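Local coordinates for ORF14 (Streptomyces clavuligerus, PDB 2WPX), which is a tandem GNAT-fold protein of the clavulanic acid pathway that binds acetyl-CoA and probably acts as an acyltransferase, at residues A178-V183 / A240-T245; H158-L163 / L301-N306; V195-L200 / T218-Q223. All blocks are in the same frame, centred on the assembly; numbering follows the deposited sequence.

Interaction 1: residues A178-V183 / A240-T245; sequences AGYSLV and AVHDAT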
ATOM      1  N   ALA A 178     -32.166   9.404   2.652  1.00 24.57           N
ATOM      2  CA  ALA A 178     -33.236   8.771   3.405  1.00 24.36           C
ATOM      3  C   ALA A 178     -33.054   7.280   3.306  1.00 24.30           C
ATOM      4  O   ALA A 178     -32.673   6.758   2.264  1.00 24.08           O
ATOM      5  CB  ALA A 178     -34.586   9.187   2.844  1.00 25.80           C
ATOM      6  N   GLY A 179     -33.306   6.587   4.401  1.00 24.73           N
ATOM      7  CA  GLY A 179     -33.075   5.148   4.442  1.00 25.46           C
ATOM      8  C   GLY A 179     -31.700   4.775   4.970  1.00 24.46           C
ATOM      9  O   GLY A 179     -31.454   3.580   5.277  1.00 25.14           O
ATOM     10  N   TYR A 180     -30.786   5.754   5.071  1.00 22.99           N
ATOM     11  CA  TYR A 180     -29.391   5.415   5.498  1.00 23.25           C
ATOM     12  C   TYR A 180     -28.935   6.003   6.829  1.00 23.37           C
ATOM     13  O   TYR A 180     -29.465   6.989   7.263  1.00 23.19           O
ATOM     14  CB  TYR A 180     -28.373   5.758   4.405  1.00 21.95           C
ATOM     15  CG  TYR A 180     -28.652   5.004   3.127  1.00 20.96           C
ATOM     16  CD1 TYR A 180     -29.570   5.497   2.188  1.00 21.10           C
ATOM     17  CD2 TYR A 180     -28.029   3.775   2.877  1.00 17.28           C
ATOM     18  CE1 TYR A 180     -29.846   4.794   1.026  1.00 19.55           C
ATOM     19  CE2 TYR A 180     -28.304   3.063   1.740  1.00 20.16           C
ATOM     20  CZ  TYR A 180     -29.213   3.579   0.812  1.00 22.77           C
ATOM     21  OH  TYR A 180     -29.455   2.873  -0.341  1.00 24.29           O
ATOM     22  N   SER A 181     -27.958   5.391   7.489  1.00 23.72           N
ATOM     23  CA  SER A 181     -27.271   6.146   8.537  1.00 24.62           C
ATOM     24  C   SER A 181     -25.780   5.920   8.554  1.00 23.76           C
ATOM     25  O   SER A 181     -25.289   4.843   8.219  1.00 24.53           O
ATOM     26  CB  SER A 181     -27.881   5.896   9.900  1.00 24.80           C
ATOM     27  OG  SER A 181     -28.089   4.533  10.024  1.00 29.17           O
ATOM     28  N   LEU A 182     -25.059   6.955   8.961  1.00 23.48           N
ATOM     29  CA  LEU A 182     -23.608   6.913   9.030  1.00 22.56           C
ATOM     30  C   LEU A 182     -23.179   6.275  10.321  1.00 21.95           C
ATOM     31  O   LEU A 182     -23.702   6.633  11.362  1.00 21.52           O
ATOM     32  CB  LEU A 182     -23.109   8.335   9.034  1.00 22.84           C
ATOM     33  CG  LEU A 182     -23.220   8.818   7.603  1.00 25.68           C
ATOM     34  CD1 LEU A 182     -22.437  10.099   7.512  1.00 29.26           C
ATOM     35  CD2 LEU A 182     -22.589   7.783   6.660  1.00 24.74           C
ATOM     36  N   VAL A 183     -22.241   5.337  10.260  1.00 21.11           N
ATOM     37  CA  VAL A 183     -21.528   4.865  11.481  1.00 20.67           C
ATOM     38  C   VAL A 183     -19.986   5.054  11.330  1.00 19.74           C
ATOM     39  O   VAL A 183     -19.440   5.054  10.194  1.00 19.41           O
ATOM     40  CB  VAL A 183     -21.890   3.366  11.794  1.00 21.18           C
ATOM     41  CG1 VAL A 183     -21.286   2.429  10.726  1.00 17.22           C
ATOM     42  CG2 VAL A 183     -21.433   2.924  13.188  1.00 20.60           C
ATOM     43  N   ALA A 240     -21.829   3.118   5.921  1.00 12.83           N
ATOM     44  CA  ALA A 240     -23.190   3.546   5.700  1.00 14.12           C
ATOM     45  C   ALA A 240     -24.075   2.339   5.865  1.00 14.04           C
ATOM     46  O   ALA A 240     -23.830   1.306   5.239  1.00 13.11           O
ATOM     47  CB  ALA A 240     -23.355   4.128   4.330  1.00 14.07           C
ATOM     48  N   VAL A 241     -25.089   2.462   6.718  1.00 14.86           N
ATOM     49  CA  VAL A 241     -25.998   1.340   6.906  1.00 16.59           C
ATOM     50  C   VAL A 241     -27.321   1.609   6.247  1.00 17.05           C
ATOM     51  O   VAL A 241     -27.845   2.697   6.379  1.00 18.66           O
ATOM     52  CB  VAL A 241     -26.231   0.978   8.402  1.00 17.59           C
ATOM     53  CG1 VAL A 241     -27.281  -0.135   8.496  1.00 17.49           C
ATOM     54  CG2 VAL A 241     -24.919   0.515   9.057  1.00 15.58           C
ATOM     55  N   HIS A 242     -27.866   0.621   5.557  1.00 17.45           N
ATOM     56  CA  HIS A 242     -29.226   0.724   5.022  1.00 18.19           C
ATOM     57  C   HIS A 242     -30.266   0.255   6.036  1.00 20.24           C
ATOM     58  O   HIS A 242     -30.440  -0.952   6.236  1.00 20.75           O
ATOM     59  CB  HIS A 242     -29.345  -0.002   3.679  1.00 17.11           C
ATOM     60  CG  HIS A 242     -30.700   0.131   3.024  1.00 21.98           C
ATOM     61  ND1 HIS A 242     -31.578  -0.931   2.889  1.00 21.04           N
ATOM     62  CD2 HIS A 242     -31.319   1.201   2.447  1.00 19.77           C
ATOM     63  CE1 HIS A 242     -32.674  -0.520   2.259  1.00 20.43           C
ATOM     64  NE2 HIS A 242     -32.552   0.772   2.007  1.00 17.70           N
ATOM     65  N   ASP A 243     -30.993   1.204   6.660  1.00 21.83           N
ATOM     66  CA  ASP A 243     -31.856   0.859   7.814  1.00 23.56           C
ATOM     67  C   ASP A 243     -32.855  -0.274   7.534  1.00 24.57           C
ATOM     68  O   ASP A 243     -33.072  -1.144   8.382  1.00 26.42           O
ATOM     69  CB  ASP A 243     -32.589   2.069   8.418  1.00 23.95           C
ATOM     70  CG  ASP A 243     -31.651   3.292   8.687  1.00 27.00           C
ATOM     71  OD1 ASP A 243     -32.186   4.427   8.652  1.00 31.66           O
ATOM     72  OD2 ASP A 243     -30.429   3.162   8.952  1.00 23.01           O
ATOM     73  N   ALA A 244     -33.477  -0.275   6.369  1.00 23.03           N
ATOM     74  CA  ALA A 244     -34.578  -1.210   6.195  1.00 24.37           C
ATOM     75  C   ALA A 244     -34.104  -2.665   6.206  1.00 23.88           C
ATOM     76  O   ALA A 244     -34.863  -3.540   6.600  1.00 25.08           O
ATOM     77  CB  ALA A 244     -35.389  -0.907   4.884  1.00 23.33           C
ATOM     78  N   THR A 245     -32.866  -2.907   5.760  1.00 22.00           N
ATOM     79  CA  THR A 245     -32.350  -4.253   5.617  1.00 21.07           C
ATOM     80  C   THR A 245     -31.161  -4.516   6.554  1.00 20.65           C
ATOM     81  O   THR A 245     -30.668  -5.641   6.651  1.00 20.69           O
ATOM     82  CB  THR A 245     -31.871  -4.504   4.168  1.00 19.97           C
ATOM     83  OG1 THR A 245     -30.813  -3.585   3.853  1.00 16.27           O
ATOM     84  CG2 THR A 245     -33.031  -4.405   3.163  1.00 19.97           C
TER
HETATM   85  O   HOH W   1     -33.662   2.063   4.934  1.00  4.97           O
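Ala240 faces Leu182 across a non-hydrogen-bonded pair of antiparallel strands, 180-183 and 240-242. The methyl groups Leu182 CD2 and Ala240 CB stand 4.4 Å apart, and both side chains pack on helix 280-295, Leu182 on Leu283, Leu284 and Ala287, Ala240 on Leu284. Val241 comes next, in the hydrogen-bonded pair with Ser181: Val241 N gives a nearly straight bond to Ser181 O (2.8 Å, 174°), and Ser181 N returns one to Val241 O (2.9 Å). On the Ser181 and Val241 side, Val241 CG2 approaches Val183 CG1, and Tyr193 of helix 191-199 touches both valines. His242 swings back to the face of Leu182 and Ala240. Its CG is anti to the backbone N (chi1 -177°), and His242 CD2 lies over one face of the Tyr180 ring, 3.6 Å from Tyr180 CZ. The two ring planes are 52° apart and meet obliquely. His242 ND1 shares a hydrogen bond with Thr245 OG1 in the following turn, while Tyr180 OH bonds to His275, whose ring also meets that of His242. At Asp243 the strand has ended, yet Asp243 N still bonds to Gly179 O (2.8 Å). Its carboxylate reaches back over the strand: Ser181 OG donates to the syn lone pair of Asp243 OD2 at 2.9 Å. Ala244 N adds a bridge through a water, which accepts from this amide and donates to Gly179 O. Gly179 O is therefore gripped twice, by Asp243 N and by the water, where the pairing gives way to loop. The ladder is closed at this end by polar groups at the surface, with a serine hydroxyl of one strand bonded to the carboxylate just past the end of the other; Leu182 and Ala240, farther along, give it an apolar contact with helix 280-295.

Interaction 2: residues H158-L163 / L301-N306; sequences HQWLDL and LVETAN
Glu303 meets two aromatic side chains, Trp160 and His158, with different parts of its chain. Glu303 CB sits over the face of the Trp160 six-membered ring, 3.4 Å from the centroid and 11° off the normal, a CH-pi contact. Farther out, Glu303 OE1 takes a short hydrogen bond from His158 NE2 (2.6 Å), lying near the plane of the imidazole. The donor reaches OE1 on its anti side, 25° out of the carboxylate plane. Glu303 CG stands between the backbone N and the carbonyl carbon (chi1 77°); the chain, extended beyond CG, runs side by side with Trp160. On the other face of the strands, Gln159 NE2 bonds to Asn306 OD1 (2.8 Å), and Thr304 CG2 lies beside the glutamine chain. Between the two faces, antiparallel strands 158-162 and 301-306 are joined by paired bonds of Gln159 with Thr304 and of Leu161 with Val302. In the second shell, His158 ND1 is hydrogen-bonded to Asp326 OD2, Trp328 stacks on the imidazole, and Arg37 makes a cation-pi contact with Trp160. Strand 149-162 lies between strands 301-307 and 323-334, which ties the N-terminal acetyltransferase region to the C-terminal one. With carboxylates at both ring nitrogens, His158 would be expected to favour the protonated form, its charge shared between Glu303 and Asp326.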
ATOM      1  N   HIS A 158      -1.964   6.683  -8.682  1.00 17.02           N
ATOM      2  CA  HIS A 158      -1.618   7.062  -7.325  1.00 16.31           C
ATOM      3  C   HIS A 158      -1.847   8.541  -7.156  1.00 16.90           C
ATOM      4  O   HIS A 158      -1.283   9.315  -7.911  1.00 19.00           O
ATOM      5  CB  HIS A 158      -0.171   6.664  -7.028  1.00 15.68           C
ATOM      6  CG  HIS A 158       0.245   6.936  -5.625  1.00 14.27           C
ATOM      7  ND1 HIS A 158       1.465   7.478  -5.314  1.00 14.32           N
ATOM      8  CD2 HIS A 158      -0.394   6.750  -4.442  1.00 15.15           C
ATOM      9  CE1 HIS A 158       1.570   7.630  -4.001  1.00 12.57           C
ATOM     10  NE2 HIS A 158       0.459   7.181  -3.445  1.00 12.88           N
ATOM     11  N   GLN A 159      -2.691   8.949  -6.210  1.00 15.70           N
ATOM     12  CA  GLN A 159      -3.172  10.329  -6.230  1.00 15.60           C
ATOM     13  C   GLN A 159      -2.881  11.085  -4.942  1.00 15.52           C
ATOM     14  O   GLN A 159      -2.766  10.474  -3.898  1.00 15.00           O
ATOM     15  CB  GLN A 159      -4.694  10.307  -6.412  1.00 16.36           C
ATOM     16  CG  GLN A 159      -5.212   9.770  -7.759  1.00 14.01           C
ATOM     17  CD  GLN A 159      -6.579   9.101  -7.570  1.00 17.43           C
ATOM     18  OE1 GLN A 159      -7.577   9.792  -7.408  1.00 16.73           O
ATOM     19  NE2 GLN A 159      -6.614   7.759  -7.532  1.00 13.10           N
ATOM     20  N   TRP A 160      -2.789  12.407  -5.001  1.00 15.17           N
ATOM     21  CA  TRP A 160      -2.548  13.184  -3.802  1.00 15.56           C
ATOM     22  C   TRP A 160      -3.580  14.274  -3.633  1.00 16.15           C
ATOM     23  O   TRP A 160      -4.011  14.897  -4.588  1.00 15.85           O
ATOM     24  CB  TRP A 160      -1.129  13.826  -3.775  1.00 16.29           C
ATOM     25  CG  TRP A 160      -0.007  12.815  -3.487  1.00 16.11           C
ATOM     26  CD1 TRP A 160       0.752  12.181  -4.413  1.00 16.03           C
ATOM     27  CD2 TRP A 160       0.424  12.317  -2.205  1.00 14.99           C
ATOM     28  NE1 TRP A 160       1.625  11.321  -3.806  1.00 16.39           N
ATOM     29  CE2 TRP A 160       1.462  11.396  -2.448  1.00 16.48           C
ATOM     30  CE3 TRP A 160       0.053  12.585  -0.877  1.00 13.13           C
ATOM     31  CZ2 TRP A 160       2.134  10.738  -1.421  1.00 12.44           C
ATOM     32  CZ3 TRP A 160       0.691  11.933   0.125  1.00 11.15           C
ATOM     33  CH2 TRP A 160       1.751  11.032  -0.142  1.00 12.45           C
ATOM     34  N   LEU A 161      -3.997  14.452  -2.391  1.00 16.46           N
ATOM     35  CA  LEU A 161      -4.794  15.584  -1.995  1.00 16.38           C
ATOM     36  C   LEU A 161      -4.005  16.388  -0.982  1.00 17.52           C
ATOM     37  O   LEU A 161      -3.563  15.870   0.040  1.00 17.60           O
ATOM     38  CB  LEU A 161      -6.084  15.115  -1.363  1.00 15.46           C
ATOM     39  CG  LEU A 161      -6.925  16.204  -0.645  1.00 15.44           C
ATOM     40  CD1 LEU A 161      -7.421  17.321  -1.599  1.00 13.00           C
ATOM     41  CD2 LEU A 161      -8.080  15.559   0.151  1.00 12.89           C
ATOM     42  N   ASP A 162      -3.828  17.660  -1.284  1.00 18.56           N
ATOM     43  CA  ASP A 162      -3.156  18.562  -0.421  1.00 20.42           C
ATOM     44  C   ASP A 162      -4.169  19.584   0.060  1.00 21.11           C
ATOM     45  O   ASP A 162      -4.544  20.518  -0.658  1.00 22.81           O
ATOM     46  CB  ASP A 162      -2.069  19.239  -1.219  1.00 22.03           C
ATOM     47  CG  ASP A 162      -1.333  20.287  -0.456  1.00 24.54           C
ATOM     48  OD1 ASP A 162      -1.800  20.806   0.588  1.00 27.81           O
ATOM     49  OD2 ASP A 162      -0.249  20.623  -0.949  1.00 27.82           O
ATOM     50  N   LEU A 163      -4.579  19.411   1.302  1.00 23.50           N
ATOM     51  CA  LEU A 163      -5.552  20.260   1.926  1.00 23.63           C
ATOM     52  C   LEU A 163      -5.162  21.745   1.984  1.00 24.81           C
ATOM     53  O   LEU A 163      -6.037  22.572   2.175  1.00 24.32           O
ATOM     54  CB  LEU A 163      -5.861  19.740   3.325  1.00 22.77           C
ATOM     55  CG  LEU A 163      -6.880  18.603   3.457  1.00 22.40           C
ATOM     56  CD1 LEU A 163      -6.688  17.606   2.389  1.00 25.19           C
ATOM     57  CD2 LEU A 163      -6.644  17.957   4.827  1.00 23.76           C
ATOM     58  N   LEU A 301      -1.723  16.195   3.970  1.00 17.73           N
ATOM     59  CA  LEU A 301      -1.456  15.451   2.720  1.00 15.95           C
ATOM     60  C   LEU A 301      -1.980  14.044   2.747  1.00 14.64           C
ATOM     61  O   LEU A 301      -1.605  13.224   3.619  1.00 15.56           O
ATOM     62  CB  LEU A 301       0.042  15.432   2.369  1.00 15.96           C
ATOM     63  CG  LEU A 301       0.778  16.775   2.211  1.00 16.93           C
ATOM     64  CD1 LEU A 301       2.330  16.568   2.252  1.00 15.59           C
ATOM     65  CD2 LEU A 301       0.404  17.390   0.901  1.00 18.03           C
ATOM     66  N   VAL A 302      -2.858  13.727   1.799  1.00 14.76           N
ATOM     67  CA  VAL A 302      -3.550  12.464   1.850  1.00 13.50           C
ATOM     68  C   VAL A 302      -3.315  11.760   0.537  1.00 15.58           C
ATOM     69  O   VAL A 302      -3.446  12.344  -0.533  1.00 17.94           O
ATOM     70  CB  VAL A 302      -5.049  12.671   2.107  1.00 14.89           C
ATOM     71  CG1 VAL A 302      -5.772  11.314   2.192  1.00 13.38           C
ATOM     72  CG2 VAL A 302      -5.249  13.473   3.359  1.00 11.54           C
ATOM     73  N   GLU A 303      -2.875  10.522   0.594  1.00 13.52           N
ATOM     74  CA  GLU A 303      -2.650   9.791  -0.632  1.00 12.68           C
ATOM     75  C   GLU A 303      -3.668   8.645  -0.757  1.00 13.70           C
ATOM     76  O   GLU A 303      -4.220   8.143   0.256  1.00 14.10           O
ATOM     77  CB  GLU A 303      -1.215   9.238  -0.675  1.00 13.45           C
ATOM     78  CG  GLU A 303      -1.019   8.005   0.182  1.00 14.13           C
ATOM     79  CD  GLU A 303       0.437   7.501   0.162  1.00 19.26           C
ATOM     80  OE1 GLU A 303       0.855   6.914  -0.849  1.00 15.76           O
ATOM     81  OE2 GLU A 303       1.149   7.701   1.164  1.00 17.23           O
ATOM     82  N   THR A 304      -3.903   8.231  -2.000  1.00 13.74           N
ATOM     83  CA  THR A 304      -4.729   7.086  -2.266  1.00 14.79           C
ATOM     84  C   THR A 304      -4.337   6.481  -3.635  1.00 15.29           C
ATOM     85  O   THR A 304      -3.510   7.086  -4.354  1.00 15.17           O
ATOM     86  CB  THR A 304      -6.236   7.508  -2.276  1.00 15.54           C
ATOM     87  OG1 THR A 304      -7.081   6.366  -2.036  1.00 14.23           O
ATOM     88  CG2 THR A 304      -6.602   8.218  -3.601  1.00 12.44           C
ATOM     89  N   ALA A 305      -4.916   5.321  -3.989  1.00 14.64           N
ATOM     90  CA  ALA A 305      -4.629   4.691  -5.278  1.00 16.10           C
ATOM     91  C   ALA A 305      -5.801   3.878  -5.751  1.00 16.90           C
ATOM     92  O   ALA A 305      -6.355   3.082  -4.996  1.00 17.88           O
ATOM     93  CB  ALA A 305      -3.385   3.748  -5.189  1.00 15.94           C
ATOM     94  N   ASN A 306      -6.133   4.059  -7.022  1.00 17.34           N
ATOM     95  CA  ASN A 306      -7.155   3.275  -7.706  1.00 18.60           C
ATOM     96  C   ASN A 306      -6.592   2.552  -8.885  1.00 18.61           C
ATOM     97  O   ASN A 306      -5.705   3.067  -9.579  1.00 17.76           O
ATOM     98  CB  ASN A 306      -8.212   4.203  -8.239  1.00 17.83           C
ATOM     99  CG  ASN A 306      -8.933   4.853  -7.159  1.00 20.45           C
ATOM    100  OD1 ASN A 306      -8.812   6.061  -6.935  1.00 20.70           O
ATOM    101  ND2 ASN A 306      -9.697   4.052  -6.421  1.00 23.68           N
TER

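Interaction 3: residues V195-L200 / T218-Q223; sequences VPVSEL and TSYARQ
Ser198 and Ser219 bring the backbones closest, their CA atoms 5.4 Å apart, where the last turn of helix 191-199 meets the extended chain 218-221 that leads into helix 222-230. No hydrogen bond joins the two segments, and the contact is made by van der Waals packing alone. Ser198 CB rests against the peptide between Ser219 and Tyr220, 3.7 Å from Ser219 C. Its hydroxyl is turned back into its own helix: with OG between the backbone N and the carbonyl carbon (chi1 73°), Ser198 OG donates to Val195 O at 2.8 Å. That carbonyl also accepts from Glu199 N and, weakly, from Ser198 N. Thr218 packs beside Ser198, with Thr218 CG2 3.6 Å from Ser198 O and a little farther from Ser198 CB. Val197, next to Ser198 in the helix, directs CG1 at the edge of the Tyr220 ring, close to the ring plane. Val197 CG1 is equally near two rim carbons, 3.7 Å from Tyr220 CD1 and 3.7 Å from Tyr220 CE1. Tyr220 CB points toward the helix, and CG lies anti to the backbone N (chi1 -169°). The phenol OH is held by a hydrogen bond to Glu225, a residue of helix 222-230 that also forms a salt bridge with Arg222. Beyond this contact Tyr220 packs on Ala194 earlier in helix 191-199 and on Thr189 in the loop before it. Val197, the buried member, also touches Leu248 and Tyr251 of strand 247-256, so this helix lies between that strand and the chain entering helix 222-230.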
ATOM      1  N   VAL A 195     -18.278  -9.141   9.387  1.00 16.39           N
ATOM      2  CA  VAL A 195     -18.759  -9.976   8.267  1.00 16.80           C
ATOM      3  C   VAL A 195     -19.379  -9.110   7.125  1.00 18.14           C
ATOM      4  O   VAL A 195     -19.135  -9.375   5.964  1.00 18.18           O
ATOM      5  CB  VAL A 195     -19.660 -11.148   8.719  1.00 17.04           C
ATOM      6  CG1 VAL A 195     -20.292 -11.856   7.530  1.00 14.58           C
ATOM      7  CG2 VAL A 195     -18.822 -12.151   9.511  1.00 15.27           C
ATOM      8  N   PRO A 196     -20.155  -8.061   7.471  1.00 18.33           N
ATOM      9  CA  PRO A 196     -20.713  -7.194   6.439  1.00 19.08           C
ATOM     10  C   PRO A 196     -19.618  -6.507   5.592  1.00 20.15           C
ATOM     11  O   PRO A 196     -19.799  -6.351   4.386  1.00 21.22           O
ATOM     12  CB  PRO A 196     -21.523  -6.178   7.249  1.00 18.85           C
ATOM     13  CG  PRO A 196     -22.022  -7.012   8.461  1.00 17.48           C
ATOM     14  CD  PRO A 196     -20.876  -7.953   8.759  1.00 19.11           C
ATOM     15  N   VAL A 197     -18.531  -6.082   6.231  1.00 19.27           N
ATOM     16  CA  VAL A 197     -17.395  -5.580   5.532  1.00 20.48           C
ATOM     17  C   VAL A 197     -16.829  -6.622   4.558  1.00 22.61           C
ATOM     18  O   VAL A 197     -16.381  -6.291   3.441  1.00 23.01           O
ATOM     19  CB  VAL A 197     -16.262  -5.087   6.516  1.00 19.71           C
ATOM     20  CG1 VAL A 197     -14.881  -5.134   5.850  1.00 19.67           C
ATOM     21  CG2 VAL A 197     -16.545  -3.689   6.989  1.00 18.65           C
ATOM     22  N   SER A 198     -16.792  -7.877   4.968  1.00 22.60           N
ATOM     23  CA  SER A 198     -16.159  -8.804   4.087  1.00 23.98           C
ATOM     24  C   SER A 198     -17.091  -9.165   2.929  1.00 26.40           C
ATOM     25  O   SER A 198     -16.610  -9.490   1.847  1.00 28.35           O
ATOM     26  CB  SER A 198     -15.700 -10.036   4.846  1.00 23.40           C
ATOM     27  OG  SER A 198     -16.833 -10.796   5.178  1.00 24.45           O
ATOM     28  N   GLU A 199     -18.406  -9.106   3.133  1.00 50.76           N
ATOM     29  CA  GLU A 199     -19.312  -9.452   2.054  1.00 52.72           C
ATOM     30  C   GLU A 199     -19.442  -8.270   1.072  1.00 53.90           C
ATOM     31  O   GLU A 199     -20.058  -8.372   0.007  1.00 54.16           O
ATOM     32  CB  GLU A 199     -20.671 -10.009   2.570  1.00 53.12           C
ATOM     33  CG  GLU A 199     -21.371  -9.183   3.678  1.00 55.62           C
ATOM     34  CD  GLU A 199     -22.504  -9.940   4.441  1.00 57.92           C
ATOM     35  OE1 GLU A 199     -22.902  -9.481   5.538  1.00 57.21           O
ATOM     36  OE2 GLU A 199     -22.996 -10.983   3.956  1.00 59.51           O
ATOM     37  N   LEU A 200     -18.846  -7.142   1.433  1.00 54.28           N
ATOM     38  CA  LEU A 200     -18.738  -6.053   0.479  1.00 55.90           C
ATOM     39  C   LEU A 200     -17.499  -6.252  -0.403  1.00 56.90           C
ATOM     40  O   LEU A 200     -16.793  -5.285  -0.654  1.00 57.90           O
ATOM     41  CB  LEU A 200     -18.647  -4.696   1.193  1.00 55.51           C
ATOM     42  CG  LEU A 200     -19.791  -3.676   1.250  1.00 55.45           C
ATOM     43  CD1 LEU A 200     -21.057  -4.257   1.834  1.00 54.19           C
ATOM     44  CD2 LEU A 200     -19.339  -2.496   2.068  1.00 52.04           C
ATOM     45  N   THR A 218     -14.961 -15.557   1.747  1.00 39.81           N
ATOM     46  CA  THR A 218     -14.275 -14.331   2.156  1.00 38.85           C
ATOM     47  C   THR A 218     -14.444 -14.129   3.657  1.00 37.47           C
ATOM     48  O   THR A 218     -15.404 -14.592   4.260  1.00 37.74           O
ATOM     49  CB  THR A 218     -14.756 -13.111   1.336  1.00 39.86           C
ATOM     50  OG1 THR A 218     -14.684 -13.428  -0.062  1.00 40.73           O
ATOM     51  CG2 THR A 218     -13.889 -11.879   1.622  1.00 40.34           C
ATOM     52  N   SER A 219     -13.487 -13.492   4.293  1.00 35.55           N
ATOM     53  CA  SER A 219     -13.666 -13.271   5.705  1.00 34.77           C
ATOM     54  C   SER A 219     -12.841 -12.081   6.137  1.00 33.18           C
ATOM     55  O   SER A 219     -11.909 -11.658   5.422  1.00 33.45           O
ATOM     56  CB  SER A 219     -13.348 -14.537   6.548  1.00 35.24           C
ATOM     57  OG  SER A 219     -12.073 -15.087   6.219  1.00 37.70           O
ATOM     58  N   TYR A 220     -13.204 -11.529   7.290  1.00 30.77           N
ATOM     59  CA  TYR A 220     -12.527 -10.394   7.805  1.00 29.35           C
ATOM     60  C   TYR A 220     -11.305 -10.987   8.523  1.00 29.12           C
ATOM     61  O   TYR A 220     -11.446 -11.969   9.267  1.00 29.36           O
ATOM     62  CB  TYR A 220     -13.444  -9.621   8.763  1.00 29.02           C
ATOM     63  CG  TYR A 220     -12.875  -8.270   9.144  1.00 28.97           C
ATOM     64  CD1 TYR A 220     -13.125  -7.146   8.363  1.00 29.13           C
ATOM     65  CD2 TYR A 220     -12.052  -8.134  10.261  1.00 28.39           C
ATOM     66  CE1 TYR A 220     -12.556  -5.933   8.668  1.00 29.02           C
ATOM     67  CE2 TYR A 220     -11.515  -6.911  10.614  1.00 28.65           C
ATOM     68  CZ  TYR A 220     -11.768  -5.814   9.796  1.00 28.90           C
ATOM     69  OH  TYR A 220     -11.237  -4.603  10.130  1.00 28.27           O
ATOM     70  N   ALA A 221     -10.118 -10.436   8.269  1.00 29.19           N
ATOM     71  CA  ALA A 221      -8.895 -10.983   8.807  1.00 29.24           C
ATOM     72  C   ALA A 221      -8.347 -10.048   9.857  1.00 28.68           C
ATOM     73  O   ALA A 221      -7.769  -9.038   9.555  1.00 28.74           O
ATOM     74  CB  ALA A 221      -7.900 -11.173   7.721  1.00 30.03           C
ATOM     75  N   ARG A 222      -8.563 -10.430  11.104  1.00 28.24           N
ATOM     76  CA  ARG A 222      -8.133  -9.714  12.245  1.00 27.69           C
ATOM     77  C   ARG A 222      -6.631  -9.485  12.261  1.00 27.90           C
ATOM     78  O   ARG A 222      -6.141  -8.598  12.926  1.00 27.51           O
ATOM     79  CB  ARG A 222      -8.514 -10.528  13.457  1.00 27.54           C
ATOM     80  CG  ARG A 222      -9.547  -9.953  14.335  1.00 27.07           C
ATOM     81  CD  ARG A 222     -10.963  -9.770  13.863  1.00 27.21           C
ATOM     82  NE  ARG A 222     -11.234  -8.421  14.300  1.00 26.79           N
ATOM     83  CZ  ARG A 222     -12.405  -7.818  14.479  1.00 26.88           C
ATOM     84  NH1 ARG A 222     -13.574  -8.413  14.336  1.00 27.38           N
ATOM     85  NH2 ARG A 222     -12.359  -6.550  14.848  1.00 26.61           N
ATOM     86  N   GLN A 223      -5.899 -10.312  11.527  1.00 28.68           N
ATOM     87  CA  GLN A 223      -4.466 -10.217  11.511  1.00 29.20           C
ATOM     88  C   GLN A 223      -4.005  -8.954  10.778  1.00 29.40           C
ATOM     89  O   GLN A 223      -2.941  -8.430  11.068  1.00 29.64           O
ATOM     90  CB  GLN A 223      -3.846 -11.480  10.906  1.00 30.26           C
ATOM     91  CG  GLN A 223      -2.400 -11.617  11.243  1.00 30.99           C
ATOM     92  CD  GLN A 223      -1.764 -12.921  10.765  1.00 32.29           C
ATOM     93  OE1 GLN A 223      -2.435 -13.917  10.541  1.00 32.48           O
ATOM     94  NE2 GLN A 223      -0.461 -12.907  10.630  1.00 33.32           N
TER

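The three contacts are nested along the chain: interaction 3 falls inside the loop closed by interaction 1, which falls inside that closed by interaction 2. Interaction 2 joins the N- and C-terminal halves, whereas interaction 1 pairs strand 180-185, at one edge of the strand array, with 234-242; their centres are 28 Å apart. Helix 191-199 follows strand 180-185 and helix 222-230 precedes strand 234-242, so interactions 1 and 3 occupy successive parts of the same chain region, about 7 Å apart at their nearest atoms. All three lie away from the acetyl-CoA site; in interaction 2 the His158 side chain is about 13 Å from the bound cofactor.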